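Local atomic coordinates of Cel44C (Paenibacillus polymyxa, PDB entry 2YIH), a protein that hydrolyses the beta-1,4-glucan backbone of xyloglucan and probably of cellulose, through its family 44 glycoside hydrolase module. Residues K13-F17 against S467-Y472; P25-N31 against M40-R44; S106-M112 against V179-D185; L407-D412 against V477-D481; F418-S424 against H436-N441. The protein carries 8 engineered substitutions. All blocks are in the same frame, centred on the assembly; numbering follows the deposited sequence.

Contact 1 of 5, residues K13-F17 against S467-Y472. Unlike the reference sequence in segment 13-17: Phe17 (reference Ser).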
# COMPACT_ATOMS: atom_id res chain seq x y z
N LYS A 13 -2.11 -24.15 16.24
CA LYS A 13 -3.10 -25.06 15.64
C LYS A 13 -3.40 -24.55 14.24
O LYS A 13 -3.78 -23.41 14.11
CB LYS A 13 -4.39 -25.08 16.46
CG LYS A 13 -4.24 -25.56 17.91
N VAL A 14 -3.19 -25.38 13.23
CA VAL A 14 -3.47 -24.98 11.84
C VAL A 14 -4.53 -25.93 11.31
O VAL A 14 -4.39 -27.16 11.41
CB VAL A 14 -2.21 -25.07 10.96
CG1 VAL A 14 -2.54 -24.63 9.53
CG2 VAL A 14 -1.07 -24.20 11.55
N ASP A 15 -5.62 -25.36 10.79
CA ASP A 15 -6.73 -26.16 10.25
C ASP A 15 -7.01 -25.72 8.80
O ASP A 15 -7.57 -24.65 8.55
CB ASP A 15 -7.97 -26.00 11.13
CG ASP A 15 -9.10 -26.92 10.72
OD1 ASP A 15 -9.02 -27.48 9.60
OD2 ASP A 15 -10.05 -27.11 11.52
N THR A 16 -6.52 -26.52 7.85
CA THR A 16 -6.58 -26.19 6.43
C THR A 16 -8.01 -26.19 5.91
O THR A 16 -8.25 -25.75 4.79
CB THR A 16 -5.71 -27.15 5.56
OG1 THR A 16 -6.22 -28.49 5.66
CG2 THR A 16 -4.25 -27.14 6.05
N PHE A 17 -8.94 -26.73 6.69
CA PHE A 17 -10.35 -26.73 6.31
C PHE A 17 -11.05 -25.45 6.74
O PHE A 17 -12.13 -25.15 6.22
CB PHE A 17 -11.13 -27.89 6.99
CG PHE A 17 -10.49 -29.26 6.83
CD1 PHE A 17 -9.81 -29.61 5.66
CD2 PHE A 17 -10.67 -30.24 7.82
CE1 PHE A 17 -9.26 -30.87 5.52
CE2 PHE A 17 -10.13 -31.50 7.68
CZ PHE A 17 -9.44 -31.83 6.53
N SER A 467 -4.47 -29.89 10.97
CA SER A 467 -5.65 -30.59 10.45
C SER A 467 -5.69 -30.48 8.93
O SER A 467 -5.69 -29.35 8.38
CB SER A 467 -6.92 -29.99 11.04
OG SER A 467 -6.90 -30.08 12.45
N GLY A 468 -5.72 -31.62 8.27
CA GLY A 468 -5.72 -31.67 6.82
C GLY A 468 -6.30 -32.99 6.32
O GLY A 468 -6.54 -33.90 7.12
N ALA A 469 -6.53 -33.06 5.01
CA ALA A 469 -7.15 -34.22 4.40
C ALA A 469 -6.16 -35.38 4.27
O ALA A 469 -6.55 -36.55 4.22
CB ALA A 469 -7.72 -33.86 3.02
N LYS A 470 -4.88 -35.04 4.16
CA LYS A 470 -3.83 -36.04 4.05
C LYS A 470 -2.79 -35.83 5.14
O LYS A 470 -2.83 -34.83 5.88
CB LYS A 470 -3.19 -36.00 2.66
CG LYS A 470 -4.14 -36.48 1.56
CD LYS A 470 -3.50 -36.51 0.18
CE LYS A 470 -4.46 -37.19 -0.80
NZ LYS A 470 -3.98 -37.18 -2.20
N THR A 471 -1.92 -36.81 5.30
CA THR A 471 -0.91 -36.78 6.33
C THR A 471 0.32 -36.08 5.76
O THR A 471 0.84 -36.49 4.72
CB THR A 471 -0.56 -38.21 6.80
OG1 THR A 471 -1.74 -38.79 7.37
CG2 THR A 471 0.53 -38.18 7.88
N TYR A 472 0.73 -35.02 6.43
CA TYR A 472 2.00 -34.34 6.12
C TYR A 472 3.14 -35.20 6.66
O TYR A 472 3.08 -35.65 7.82
CB TYR A 472 2.02 -32.95 6.77
CG TYR A 472 0.94 -32.06 6.22
CD1 TYR A 472 1.03 -31.55 4.91
CD2 TYR A 472 -0.22 -31.82 6.95
CE1 TYR A 472 0.00 -30.75 4.37
CE2 TYR A 472 -1.25 -31.05 6.42
CZ TYR A 472 -1.12 -30.51 5.16
OH TYR A 472 -2.17 -29.76 4.69
O HOH W 1 -5.42 -30.48 3.71
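The ring of Phe17, a residue that is Ser in the reference sequence, lies against the backbone of Gly468 and Ala469: Phe17 CZ comes within 3.4 Å of Gly468 C, and CE1 within 4.2 Å of Ala469 CB. This overlap sits at the end of a parallel pairing in the beta-sandwich domain, where the N-terminal strand 9-22 runs beside strand 460-467, with Asp15 opposite Ser467. Two backbone hydrogen bonds straddle Asp15, as expected for a parallel bridge: Ser467 N donates to Val14 O (2.8 Å) and Thr16 N to Ser467 O (3.0 Å). Thr16 OG1 gives a further hydrogen bond to the same carbonyl, 2.9 Å from Ser467 O, which ties the two segments just where both leave the sheet. In 13-17 the departure begins with an Asx turn, Asp15 OD1 accepting from Phe17 N at 3.0 Å. Gly468 suits the spot, since a beta carbon there would crowd the Tyr472 ring. Beyond it the loop curls back, so that Thr16 CG2 lies 3.6 Å from Tyr472 OH, while Leu447 of strand 446-453 touches both side chains. Water 1 bridges the two segments, donating to Thr16 OG1 at 2.9 Å and accepting from Ala469 N at 3.1 Å.

Contact 2 of 5, residues P25-N31 against M40-R44; sequences PYIYGTN and MAARR
Backbone hydrogen bonds set the register of two parallel strands, 29-30 and 42-44, with Gly29 beside Ala42 (CA-CA 4.3 Å) and Thr30 beside Arg43 (5.2 Å). Tyr28 O accepts from Ala41 N at 2.8 Å and weakly from Ala42 N at 3.3 Å; Thr30 N donates to Ala42 O (3.1 Å), and Arg44 N to Thr30 O (3.0 Å). Residues 25-28 form a turn closed by the hydrogen bond from Tyr28 N to Pro25 O, 3.1 Å. These are the first two strands of the eight-stranded TIM barrel, and Tyr26, Gly29 and Asn31 also bond to the last strand, 387-390, closing the cylinder. Apolar contacts gather at the N-terminal end: Pro25 CB lies 3.8 Å from Ala41 CB, and Tyr26 CB 3.8 Å from Ala42 CB. Met40 (m, m, t) places CE 3.9 Å from Thr30 CB. In the polar group, Arg44, nearly extended, donates from NH1 to Asn31 OD1 at 2.7 Å, while Asn31 ND2 bonds to Tyr390 O and Thr357 O.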
# COMPACT_ATOMS: atom_id res chain seq x y z
N PRO A 25 -3.25 -11.08 -4.34
CA PRO A 25 -1.80 -11.02 -4.51
C PRO A 25 -1.33 -9.59 -4.45
O PRO A 25 -0.14 -9.36 -4.27
CB PRO A 25 -1.56 -11.60 -5.93
CG PRO A 25 -2.88 -11.66 -6.58
CD PRO A 25 -3.93 -11.70 -5.48
N TYR A 26 -2.24 -8.63 -4.61
CA TYR A 26 -1.75 -7.22 -4.64
C TYR A 26 -1.39 -6.65 -3.27
O TYR A 26 -0.93 -5.49 -3.19
CB TYR A 26 -2.73 -6.28 -5.33
CG TYR A 26 -3.22 -6.80 -6.65
CD1 TYR A 26 -2.31 -7.31 -7.61
CD2 TYR A 26 -4.58 -6.83 -6.94
CE1 TYR A 26 -2.79 -7.84 -8.82
CE2 TYR A 26 -5.04 -7.29 -8.17
CZ TYR A 26 -4.14 -7.79 -9.09
OH TYR A 26 -4.61 -8.29 -10.28
N ILE A 27 -1.55 -7.46 -2.22
CA ILE A 27 -0.97 -7.08 -0.92
C ILE A 27 0.56 -7.17 -0.92
O ILE A 27 1.23 -6.64 -0.02
CB ILE A 27 -1.59 -7.81 0.26
CG1 ILE A 27 -1.31 -9.32 0.19
CG2 ILE A 27 -3.09 -7.51 0.33
CD1 ILE A 27 -0.47 -9.82 1.28
N TYR A 28 1.12 -7.90 -1.89
CA TYR A 28 2.56 -7.88 -2.11
C TYR A 28 2.93 -6.78 -3.10
O TYR A 28 3.16 -7.02 -4.31
CB TYR A 28 3.03 -9.26 -2.61
CG TYR A 28 2.48 -10.40 -1.73
CD1 TYR A 28 3.00 -10.63 -0.46
CD2 TYR A 28 1.45 -11.22 -2.19
CE1 TYR A 28 2.45 -11.62 0.39
CE2 TYR A 28 0.93 -12.27 -1.36
CZ TYR A 28 1.44 -12.45 -0.08
OH TYR A 28 0.93 -13.46 0.74
N GLY A 29 2.99 -5.56 -2.59
CA GLY A 29 3.06 -4.43 -3.48
C GLY A 29 3.99 -3.39 -2.94
O GLY A 29 4.25 -3.34 -1.73
N THR A 30 4.43 -2.50 -3.81
CA THR A 30 5.35 -1.47 -3.35
C THR A 30 5.15 -0.17 -4.11
O THR A 30 4.43 -0.14 -5.12
CB THR A 30 6.82 -1.96 -3.43
OG1 THR A 30 7.66 -1.05 -2.68
CG2 THR A 30 7.27 -2.04 -4.91
N ASN A 31 5.74 0.89 -3.57
CA ASN A 31 5.89 2.16 -4.26
C ASN A 31 7.23 2.16 -4.96
O ASN A 31 7.32 1.75 -6.11
CB ASN A 31 5.76 3.31 -3.24
CG ASN A 31 4.31 3.58 -2.91
OD1 ASN A 31 3.62 4.25 -3.70
ND2 ASN A 31 3.82 3.04 -1.80
N MET A 40 7.18 -8.99 -6.39
CA MET A 40 5.99 -8.18 -6.12
C MET A 40 4.89 -8.53 -7.14
O MET A 40 5.20 -8.91 -8.26
CB MET A 40 6.34 -6.69 -6.28
CG MET A 40 7.33 -6.21 -5.21
SD MET A 40 6.56 -6.04 -3.58
CE MET A 40 8.02 -5.55 -2.65
N ALA A 41 3.64 -8.30 -6.76
CA ALA A 41 2.49 -8.44 -7.67
C ALA A 41 1.83 -7.10 -8.00
O ALA A 41 0.95 -7.03 -8.88
CB ALA A 41 1.40 -9.47 -7.07
N ALA A 42 2.25 -6.04 -7.32
CA ALA A 42 1.61 -4.73 -7.55
C ALA A 42 2.63 -3.61 -7.39
O ALA A 42 3.43 -3.63 -6.48
CB ALA A 42 0.43 -4.52 -6.56
N ARG A 43 2.57 -2.63 -8.29
CA ARG A 43 3.45 -1.46 -8.22
C ARG A 43 2.61 -0.20 -8.29
O ARG A 43 1.65 -0.15 -9.07
CB ARG A 43 4.48 -1.51 -9.38
CG ARG A 43 5.43 -2.71 -9.20
CD ARG A 43 6.40 -2.89 -10.38
NE ARG A 43 7.38 -1.80 -10.49
CZ ARG A 43 7.45 -0.96 -11.52
NH1 ARG A 43 6.50 -0.96 -12.46
NH2 ARG A 43 8.44 -0.09 -11.60
N ARG A 44 2.97 0.84 -7.53
CA ARG A 44 2.21 2.10 -7.51
C ARG A 44 3.15 3.22 -7.93
O ARG A 44 4.27 3.30 -7.45
CB ARG A 44 1.73 2.39 -6.09
CG ARG A 44 1.13 3.81 -5.89
CD ARG A 44 0.44 3.84 -4.55
NE ARG A 44 -0.19 5.15 -4.26
CZ ARG A 44 0.37 6.11 -3.52
NH1 ARG A 44 1.65 6.04 -3.15
NH2 ARG A 44 -0.36 7.20 -3.22
O HOH W 2 5.05 5.37 -5.86

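Contact 3 of 5, residues S106-M112 against V179-D185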
# COMPACT_ATOMS: atom_id res chain seq x y z
N SER A 106 -0.43 -2.16 -12.30
CA SER A 106 0.05 -0.79 -12.17
C SER A 106 -1.06 0.11 -11.66
O SER A 106 -2.12 0.20 -12.29
CB SER A 106 0.47 -0.22 -13.55
OG SER A 106 1.68 -0.82 -14.00
N LEU A 107 -0.77 0.84 -10.59
CA LEU A 107 -1.65 1.91 -10.09
C LEU A 107 -0.98 3.23 -10.37
O LEU A 107 0.10 3.49 -9.88
CB LEU A 107 -1.83 1.75 -8.58
CG LEU A 107 -2.60 2.85 -7.82
CD1 LEU A 107 -4.02 3.07 -8.45
CD2 LEU A 107 -2.73 2.46 -6.34
N VAL A 108 -1.62 4.05 -11.21
CA VAL A 108 -1.06 5.32 -11.67
C VAL A 108 -1.87 6.51 -11.10
O VAL A 108 -3.08 6.61 -11.28
CB VAL A 108 -1.11 5.34 -13.22
CG1 VAL A 108 -0.70 6.71 -13.78
CG2 VAL A 108 -0.21 4.20 -13.80
N THR A 109 -1.19 7.42 -10.44
CA THR A 109 -1.87 8.60 -9.89
C THR A 109 -2.15 9.62 -10.99
O THR A 109 -1.27 9.89 -11.84
CB THR A 109 -0.97 9.24 -8.82
OG1 THR A 109 -0.76 8.26 -7.79
CG2 THR A 109 -1.61 10.49 -8.17
N LEU A 110 -3.30 10.28 -10.86
CA LEU A 110 -3.74 11.35 -11.79
C LEU A 110 -3.86 12.60 -10.95
O LEU A 110 -4.07 12.51 -9.73
CB LEU A 110 -5.10 11.00 -12.40
CG LEU A 110 -5.08 9.73 -13.26
CD1 LEU A 110 -6.47 9.50 -13.82
CD2 LEU A 110 -4.08 9.90 -14.39
N PRO A 111 -3.71 13.78 -11.58
CA PRO A 111 -3.65 15.02 -10.76
C PRO A 111 -5.06 15.59 -10.47
O PRO A 111 -5.91 15.61 -11.38
CB PRO A 111 -2.89 16.00 -11.68
CG PRO A 111 -3.29 15.54 -13.09
CD PRO A 111 -3.38 14.01 -13.00
N MET A 112 -5.26 16.13 -9.27
CA MET A 112 -6.58 16.67 -8.93
C MET A 112 -6.49 17.97 -8.11
O MET A 112 -7.49 18.63 -7.87
CB MET A 112 -7.38 15.57 -8.17
CG MET A 112 -8.85 15.69 -8.28
SD MET A 112 -9.73 14.35 -7.44
CE MET A 112 -9.02 14.40 -5.79
N VAL A 179 -3.32 -0.57 -18.20
CA VAL A 179 -3.11 0.04 -16.88
C VAL A 179 -4.40 -0.17 -16.10
O VAL A 179 -5.46 0.25 -16.54
CB VAL A 179 -2.81 1.54 -17.03
CG1 VAL A 179 -2.75 2.24 -15.64
CG2 VAL A 179 -1.51 1.72 -17.78
N LYS A 180 -4.32 -0.82 -14.94
CA LYS A 180 -5.53 -1.28 -14.27
C LYS A 180 -6.16 -0.31 -13.29
O LYS A 180 -7.36 -0.37 -13.03
CB LYS A 180 -5.26 -2.62 -13.60
CG LYS A 180 -5.23 -3.75 -14.65
CD LYS A 180 -4.86 -5.09 -14.04
CE LYS A 180 -5.32 -6.25 -14.93
NZ LYS A 180 -5.10 -6.00 -16.39
N GLY A 181 -5.32 0.49 -12.63
CA GLY A 181 -5.80 1.37 -11.57
C GLY A 181 -5.34 2.82 -11.72
O GLY A 181 -4.20 3.08 -12.09
N TYR A 182 -6.23 3.75 -11.36
CA TYR A 182 -5.87 5.17 -11.32
C TYR A 182 -6.26 5.72 -9.97
O TYR A 182 -7.36 5.41 -9.47
CB TYR A 182 -6.60 6.00 -12.40
CG TYR A 182 -6.21 5.59 -13.81
CD1 TYR A 182 -5.00 5.97 -14.35
CD2 TYR A 182 -7.05 4.77 -14.56
CE1 TYR A 182 -4.62 5.52 -15.62
CE2 TYR A 182 -6.69 4.35 -15.85
CZ TYR A 182 -5.51 4.79 -16.38
OH TYR A 182 -5.12 4.37 -17.64
N ALA A 183 -5.41 6.57 -9.40
CA ALA A 183 -5.66 7.14 -8.08
C ALA A 183 -5.97 8.62 -8.24
O ALA A 183 -5.35 9.31 -9.09
CB ALA A 183 -4.41 6.96 -7.14
N LEU A 184 -6.90 9.08 -7.41
CA LEU A 184 -7.35 10.47 -7.39
C LEU A 184 -6.35 11.29 -6.55
O LEU A 184 -6.61 11.63 -5.40
CB LEU A 184 -8.79 10.56 -6.84
CG LEU A 184 -9.81 9.69 -7.61
CD1 LEU A 184 -11.17 9.77 -6.85
CD2 LEU A 184 -10.00 10.18 -9.06
N ASP A 185 -5.25 11.67 -7.20
CA ASP A 185 -4.19 12.48 -6.59
C ASP A 185 -3.63 11.73 -5.34
O ASP A 185 -3.63 10.48 -5.31
CB ASP A 185 -4.72 13.88 -6.27
CG ASP A 185 -3.61 14.94 -6.21
OD1 ASP A 185 -2.85 14.95 -5.22
OD2 ASP A 185 -3.50 15.69 -7.17
O HOH W 3 -1.97 -2.76 -14.79
O HOH W 4 -1.97 8.30 -5.33
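Asp185, Met112 and Ala183 have the most surface buried by this contact, in which strands 105-110 and 181-184, the third and fourth of the TIM barrel, run parallel at 33°. Ala183 pairs with Thr109, and its backbone bonds on both sides of that residue: its N donates to Val108 O (3.0 Å), and its O accepts from Leu110 N (2.9 Å). The pattern continues toward the N-terminal ends through Val108 N to Gly181 O, 2.9 Å, and Gly181 N to Ser106 O, 3.2 Å. Gly181 leaves room for Leu107, whose CD1 lies 4.1 Å from Ala183 CB. On the other face Leu110 CD1 packs on Tyr182 CB at 3.8 Å, beneath helix 159-170. Past the strand ends Met112 N donates to Asp185 OD2 (2.8 Å), while the Met112 SD sits 4.0 Å from Leu184 CB, facing helix 205-222. Asp185 OD1 bonds outside the pair, to Thr51 and Trp191. Water 4 donates to Thr109 OG1 and Asp185 O, each at 2.7 Å; Thr109 OG1 also hydrogen-bonds to Leu45 O. The Asp185 side chain is about 10 Å from a bound glucose unit. Chemically, backbone bonds join the strands, whereas a buried carboxylate links the loops at their C-terminal ends.

Contact 4 of 5, residues L407-D412 against V477-D481; sequences LYRNYD and VWGFD. With SO4 (sulfate ion), chain E.
This is an apolar interdomain contact, without hydrogen bonds between its segments, in which the end of helix 399-409, the last helix of the TIM barrel, meets strand 474-481 of the beta-sandwich. Helical geometry lasts through Arg409; Asn410 breaks it (phi/psi -161/62), and the chain turns so that Tyr411 points toward the strand. Leu407 and Gly479 have CA atoms 7.0 Å apart, Tyr411 and Trp478 6.6 Å. Trp478 (chi1 -73°, chi2 -97°) offers a face to the edge of Tyr411 (chi1 57°) in an edge-to-face pair, ring centroids 4.7 Å apart and planes at 55°; CE1 of Tyr411 lies 3.6 Å from Trp478 CZ3. Leu407 (t, p) reaches Phe480 (chi1 64°), Leu407 CD2 being 3.9 Å from Phe480 CE2. Leu407 CD1 approaches Gly479 CA at 4.1 Å. Helix 367-382 also touches Leu407 and Phe480. Away from the strand, Arg409 holds a sulfate, probably from the crystallisation liquor, through NH1 to O2 (2.7 Å) and NH2 to O3 (2.8 Å).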
# COMPACT_ATOMS: atom_id res chain seq x y z
N LEU A 407 10.52 -13.59 2.01
CA LEU A 407 10.07 -14.75 2.78
C LEU A 407 8.69 -15.25 2.31
O LEU A 407 8.43 -16.48 2.29
CB LEU A 407 10.11 -14.49 4.30
CG LEU A 407 9.94 -15.75 5.16
CD1 LEU A 407 11.20 -16.58 5.11
CD2 LEU A 407 9.65 -15.33 6.62
N TYR A 408 7.83 -14.30 1.91
CA TYR A 408 6.51 -14.65 1.35
C TYR A 408 6.53 -15.00 -0.14
O TYR A 408 5.67 -15.78 -0.60
CB TYR A 408 5.51 -13.48 1.56
CG TYR A 408 4.89 -13.48 2.94
CD1 TYR A 408 5.58 -13.01 4.04
CD2 TYR A 408 3.64 -14.07 3.15
CE1 TYR A 408 5.04 -13.06 5.30
CE2 TYR A 408 3.06 -14.09 4.43
CZ TYR A 408 3.78 -13.62 5.50
OH TYR A 408 3.25 -13.62 6.78
N ARG A 409 7.44 -14.38 -0.92
CA ARG A 409 7.26 -14.36 -2.37
C ARG A 409 8.46 -14.87 -3.17
O ARG A 409 8.35 -15.07 -4.37
CB ARG A 409 6.86 -12.95 -2.84
CG ARG A 409 5.53 -12.48 -2.26
CD ARG A 409 4.34 -13.08 -3.03
NE ARG A 409 4.35 -12.60 -4.41
CZ ARG A 409 3.49 -12.99 -5.35
NH1 ARG A 409 2.50 -13.85 -5.03
NH2 ARG A 409 3.61 -12.50 -6.59
N ASN A 410 9.59 -15.13 -2.50
CA ASN A 410 10.73 -15.68 -3.21
C ASN A 410 11.66 -16.31 -2.19
O ASN A 410 12.79 -15.84 -1.98
CB ASN A 410 11.49 -14.60 -4.01
CG ASN A 410 12.70 -15.14 -4.73
OD1 ASN A 410 12.84 -16.36 -4.92
ND2 ASN A 410 13.62 -14.24 -5.09
N TYR A 411 11.15 -17.31 -1.49
CA TYR A 411 11.84 -17.80 -0.30
C TYR A 411 13.01 -18.71 -0.67
O TYR A 411 13.95 -18.91 0.12
CB TYR A 411 10.87 -18.49 0.68
CG TYR A 411 10.07 -19.64 0.11
CD1 TYR A 411 10.64 -20.91 -0.03
CD2 TYR A 411 8.73 -19.48 -0.24
CE1 TYR A 411 9.87 -21.97 -0.53
CE2 TYR A 411 7.98 -20.53 -0.73
CZ TYR A 411 8.55 -21.77 -0.88
OH TYR A 411 7.78 -22.80 -1.36
N ASP A 412 12.97 -19.21 -1.90
CA ASP A 412 13.95 -20.19 -2.34
C ASP A 412 14.85 -19.72 -3.48
O ASP A 412 15.60 -20.51 -4.04
CB ASP A 412 13.24 -21.49 -2.72
CG ASP A 412 12.27 -21.32 -3.89
OD1 ASP A 412 12.06 -20.18 -4.38
OD2 ASP A 412 11.74 -22.37 -4.32
N VAL A 477 12.39 -25.72 5.40
CA VAL A 477 12.28 -24.51 6.21
C VAL A 477 13.28 -23.50 5.65
O VAL A 477 14.39 -23.89 5.28
CB VAL A 477 12.64 -24.79 7.69
CG1 VAL A 477 12.43 -23.52 8.55
CG2 VAL A 477 11.78 -25.98 8.25
N TRP A 478 12.86 -22.24 5.55
CA TRP A 478 13.74 -21.12 5.12
C TRP A 478 13.50 -19.99 6.11
O TRP A 478 12.43 -19.89 6.69
CB TRP A 478 13.33 -20.62 3.73
CG TRP A 478 13.70 -21.56 2.56
CD1 TRP A 478 14.80 -21.48 1.74
CD2 TRP A 478 12.91 -22.65 2.08
NE1 TRP A 478 14.74 -22.48 0.78
CE2 TRP A 478 13.59 -23.21 0.97
CE3 TRP A 478 11.71 -23.22 2.49
CZ2 TRP A 478 13.09 -24.30 0.26
CZ3 TRP A 478 11.20 -24.32 1.78
CH2 TRP A 478 11.89 -24.85 0.67
N GLY A 479 14.48 -19.13 6.33
CA GLY A 479 14.26 -18.10 7.34
C GLY A 479 15.27 -16.99 7.28
O GLY A 479 16.23 -17.06 6.54
N PHE A 480 15.03 -15.94 8.06
CA PHE A 480 16.03 -14.89 8.26
C PHE A 480 15.99 -14.54 9.73
O PHE A 480 15.06 -14.92 10.43
CB PHE A 480 15.77 -13.64 7.37
CG PHE A 480 14.46 -12.90 7.67
CD1 PHE A 480 14.38 -12.00 8.74
CD2 PHE A 480 13.33 -13.08 6.85
CE1 PHE A 480 13.19 -11.28 9.01
CE2 PHE A 480 12.14 -12.38 7.10
CZ PHE A 480 12.07 -11.44 8.14
N ASP A 481 17.02 -13.88 10.21
CA ASP A 481 17.09 -13.53 11.61
C ASP A 481 18.01 -12.33 11.77
O ASP A 481 18.31 -11.65 10.78
CB ASP A 481 17.56 -14.75 12.45
CG ASP A 481 18.99 -15.21 12.12
OD1 ASP A 481 19.74 -14.48 11.43
OD2 ASP A 481 19.41 -16.28 12.69
S SO4 E . 0.68 -14.25 -8.20
O1 SO4 E . 1.02 -15.41 -9.02
O2 SO4 E . 0.62 -14.68 -6.81
O3 SO4 E . 1.68 -13.20 -8.42
O4 SO4 E . -0.61 -13.75 -8.67

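Contact 5 of 5, residues F418-S424 against H436-N441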
# COMPACT_ATOMS: atom_id res chain seq x y z
N PHE A 418 4.29 -18.12 -0.71
CA PHE A 418 3.11 -18.39 0.11
C PHE A 418 1.89 -18.75 -0.74
O PHE A 418 1.76 -18.33 -1.90
CB PHE A 418 2.80 -17.11 0.93
CG PHE A 418 2.08 -17.36 2.24
CD1 PHE A 418 2.68 -18.12 3.25
CD2 PHE A 418 0.92 -16.65 2.53
CE1 PHE A 418 2.03 -18.27 4.49
CE2 PHE A 418 0.27 -16.79 3.73
CZ PHE A 418 0.84 -17.57 4.75
N GLY A 419 0.96 -19.49 -0.15
CA GLY A 419 -0.21 -19.91 -0.92
C GLY A 419 -1.18 -18.78 -1.17
O GLY A 419 -1.14 -17.74 -0.46
N ASP A 420 -2.15 -19.03 -2.06
CA ASP A 420 -3.14 -18.02 -2.43
C ASP A 420 -4.37 -18.02 -1.54
O ASP A 420 -5.24 -17.18 -1.67
CB ASP A 420 -3.53 -18.08 -3.92
CG ASP A 420 -4.23 -19.39 -4.33
OD1 ASP A 420 -4.58 -20.21 -3.46
OD2 ASP A 420 -4.50 -19.56 -5.56
N THR A 421 -4.45 -19.01 -0.67
CA THR A 421 -5.61 -19.20 0.18
C THR A 421 -5.20 -19.18 1.65
O THR A 421 -4.47 -20.07 2.09
CB THR A 421 -6.27 -20.56 -0.12
OG1 THR A 421 -6.69 -20.59 -1.50
CG2 THR A 421 -7.51 -20.75 0.80
N SER A 422 -5.62 -18.16 2.41
CA SER A 422 -5.37 -18.14 3.86
C SER A 422 -6.14 -19.26 4.52
O SER A 422 -7.27 -19.53 4.14
CB SER A 422 -5.81 -16.81 4.49
OG SER A 422 -5.67 -16.82 5.90
N VAL A 423 -5.55 -19.90 5.53
CA VAL A 423 -6.33 -20.83 6.36
C VAL A 423 -6.04 -20.56 7.83
O VAL A 423 -5.08 -19.87 8.18
CB VAL A 423 -6.02 -22.32 6.00
CG1 VAL A 423 -6.26 -22.60 4.51
CG2 VAL A 423 -4.60 -22.74 6.45
N SER A 424 -6.90 -21.07 8.71
CA SER A 424 -6.81 -20.74 10.13
C SER A 424 -5.47 -21.18 10.75
O SER A 424 -5.05 -22.33 10.62
CB SER A 424 -7.99 -21.37 10.86
OG SER A 424 -7.89 -21.25 12.27
N HIS A 436 1.02 -17.37 10.30
CA HIS A 436 0.08 -17.28 9.18
C HIS A 436 0.21 -18.51 8.32
O HIS A 436 1.31 -18.95 8.02
CB HIS A 436 0.45 -16.05 8.37
CG HIS A 436 0.41 -14.79 9.18
ND1 HIS A 436 -0.77 -14.23 9.63
CD2 HIS A 436 1.41 -13.99 9.62
CE1 HIS A 436 -0.49 -13.15 10.34
NE2 HIS A 436 0.83 -12.98 10.35
N ALA A 437 -0.93 -19.05 7.89
CA ALA A 437 -0.92 -20.30 7.14
C ALA A 437 -1.65 -20.14 5.83
O ALA A 437 -2.55 -19.32 5.69
CB ALA A 437 -1.60 -21.44 7.98
N SER A 438 -1.27 -20.96 4.85
CA SER A 438 -1.94 -20.89 3.55
C SER A 438 -1.77 -22.19 2.79
O SER A 438 -0.83 -22.94 3.05
CB SER A 438 -1.37 -19.74 2.70
OG SER A 438 0.01 -19.92 2.49
N VAL A 439 -2.69 -22.43 1.85
CA VAL A 439 -2.54 -23.45 0.81
C VAL A 439 -2.83 -22.80 -0.56
O VAL A 439 -3.25 -21.65 -0.61
CB VAL A 439 -3.53 -24.61 1.04
CG1 VAL A 439 -3.22 -25.29 2.38
CG2 VAL A 439 -4.99 -24.12 0.97
N THR A 440 -2.70 -23.56 -1.64
CA THR A 440 -3.10 -23.04 -2.96
C THR A 440 -4.13 -23.98 -3.58
O THR A 440 -3.97 -25.19 -3.51
CB THR A 440 -1.87 -22.83 -3.91
OG1 THR A 440 -1.14 -21.68 -3.49
CG2 THR A 440 -2.32 -22.60 -5.38
N ASN A 441 -5.22 -23.42 -4.12
CA ASN A 441 -6.25 -24.22 -4.82
C ASN A 441 -6.71 -25.38 -3.93
O ASN A 441 -6.86 -26.51 -4.40
CB ASN A 441 -5.71 -24.77 -6.16
CG ASN A 441 -6.83 -25.32 -7.07
OD1 ASN A 441 -7.99 -24.91 -6.96
ND2 ASN A 441 -6.48 -26.21 -8.00
O HOH W 5 -2.97 -16.62 6.24
O HOH W 6 -3.37 -17.81 8.71
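A beta hairpin of the sandwich domain, strands 421-427 and 433-439, carries a classic beta bulge here, with Asp420 and Thr421 both facing Val439. Thr421 and Val439 form a hydrogen-bonded antiparallel pair, Thr421 N to Val439 O at 2.9 Å and Val439 N to Thr421 O at 3.0 Å. Ser422 and Ser438 follow as a non-hydrogen-bonded pair, and Val423 N donates to Ala437 O at 3.1 Å. On the face with Thr421, Val423, Ala437 and Val439, Val423 CG2 is 3.6 Å from Ala437 CB, and Val423 CG1 4.1 Å from Val439 CG2. Around the bulge side-chain oxygens also take part. Ser438 OG accepts from Gly419 N (2.8 Å), Thr440 OG1 from Asp420 N (3.2 Å), and Asp420 OD1, weakly, from Asn441 N (3.3 Å). A beta carbon on Gly419 would clash with Val439 O. The Phe418 ring covers Ser438, whose CB lies 3.7 Å from the ring centroid in a CH-pi contact, and meets Tyr408 of helix 399-409 edge-to-face. Water 5 bonds to Ser422 OG (2.7 Å) and Ala437 O (2.8 Å); water 6 joins Val423 O to Ala437 N. Hydroxyls thus serve the amides of the incoming 419-420, and a carboxylate, weakly, that of the outgoing Asn441.

How the contacts relate
From the N terminus, strand 9-22 enters the sandwich and awaits its partner in contact 1, some 450 residues later, so this longest loop encloses contacts 2, 3 and 5. The chain then passes into the barrel, where contact 2 closes a short loop and contact 3 follows in series; Arg43 O and Leu107 N join them through neighbouring strands. Contact 4 opens as the chain leaves the barrel's last helix, and contact 5 closes within it. Contacts 1 and 4 cross, since contact 4 opens inside contact 1's loop but closes only after 467-472. Contact 5 touches contact 1 through Ser424 O and Asp15 N, and contact 4 through Phe418 N and Tyr408 O. Tyr28 of contact 2 packs against Arg409, Tyr408 and Phe418, uniting barrel and sandwich.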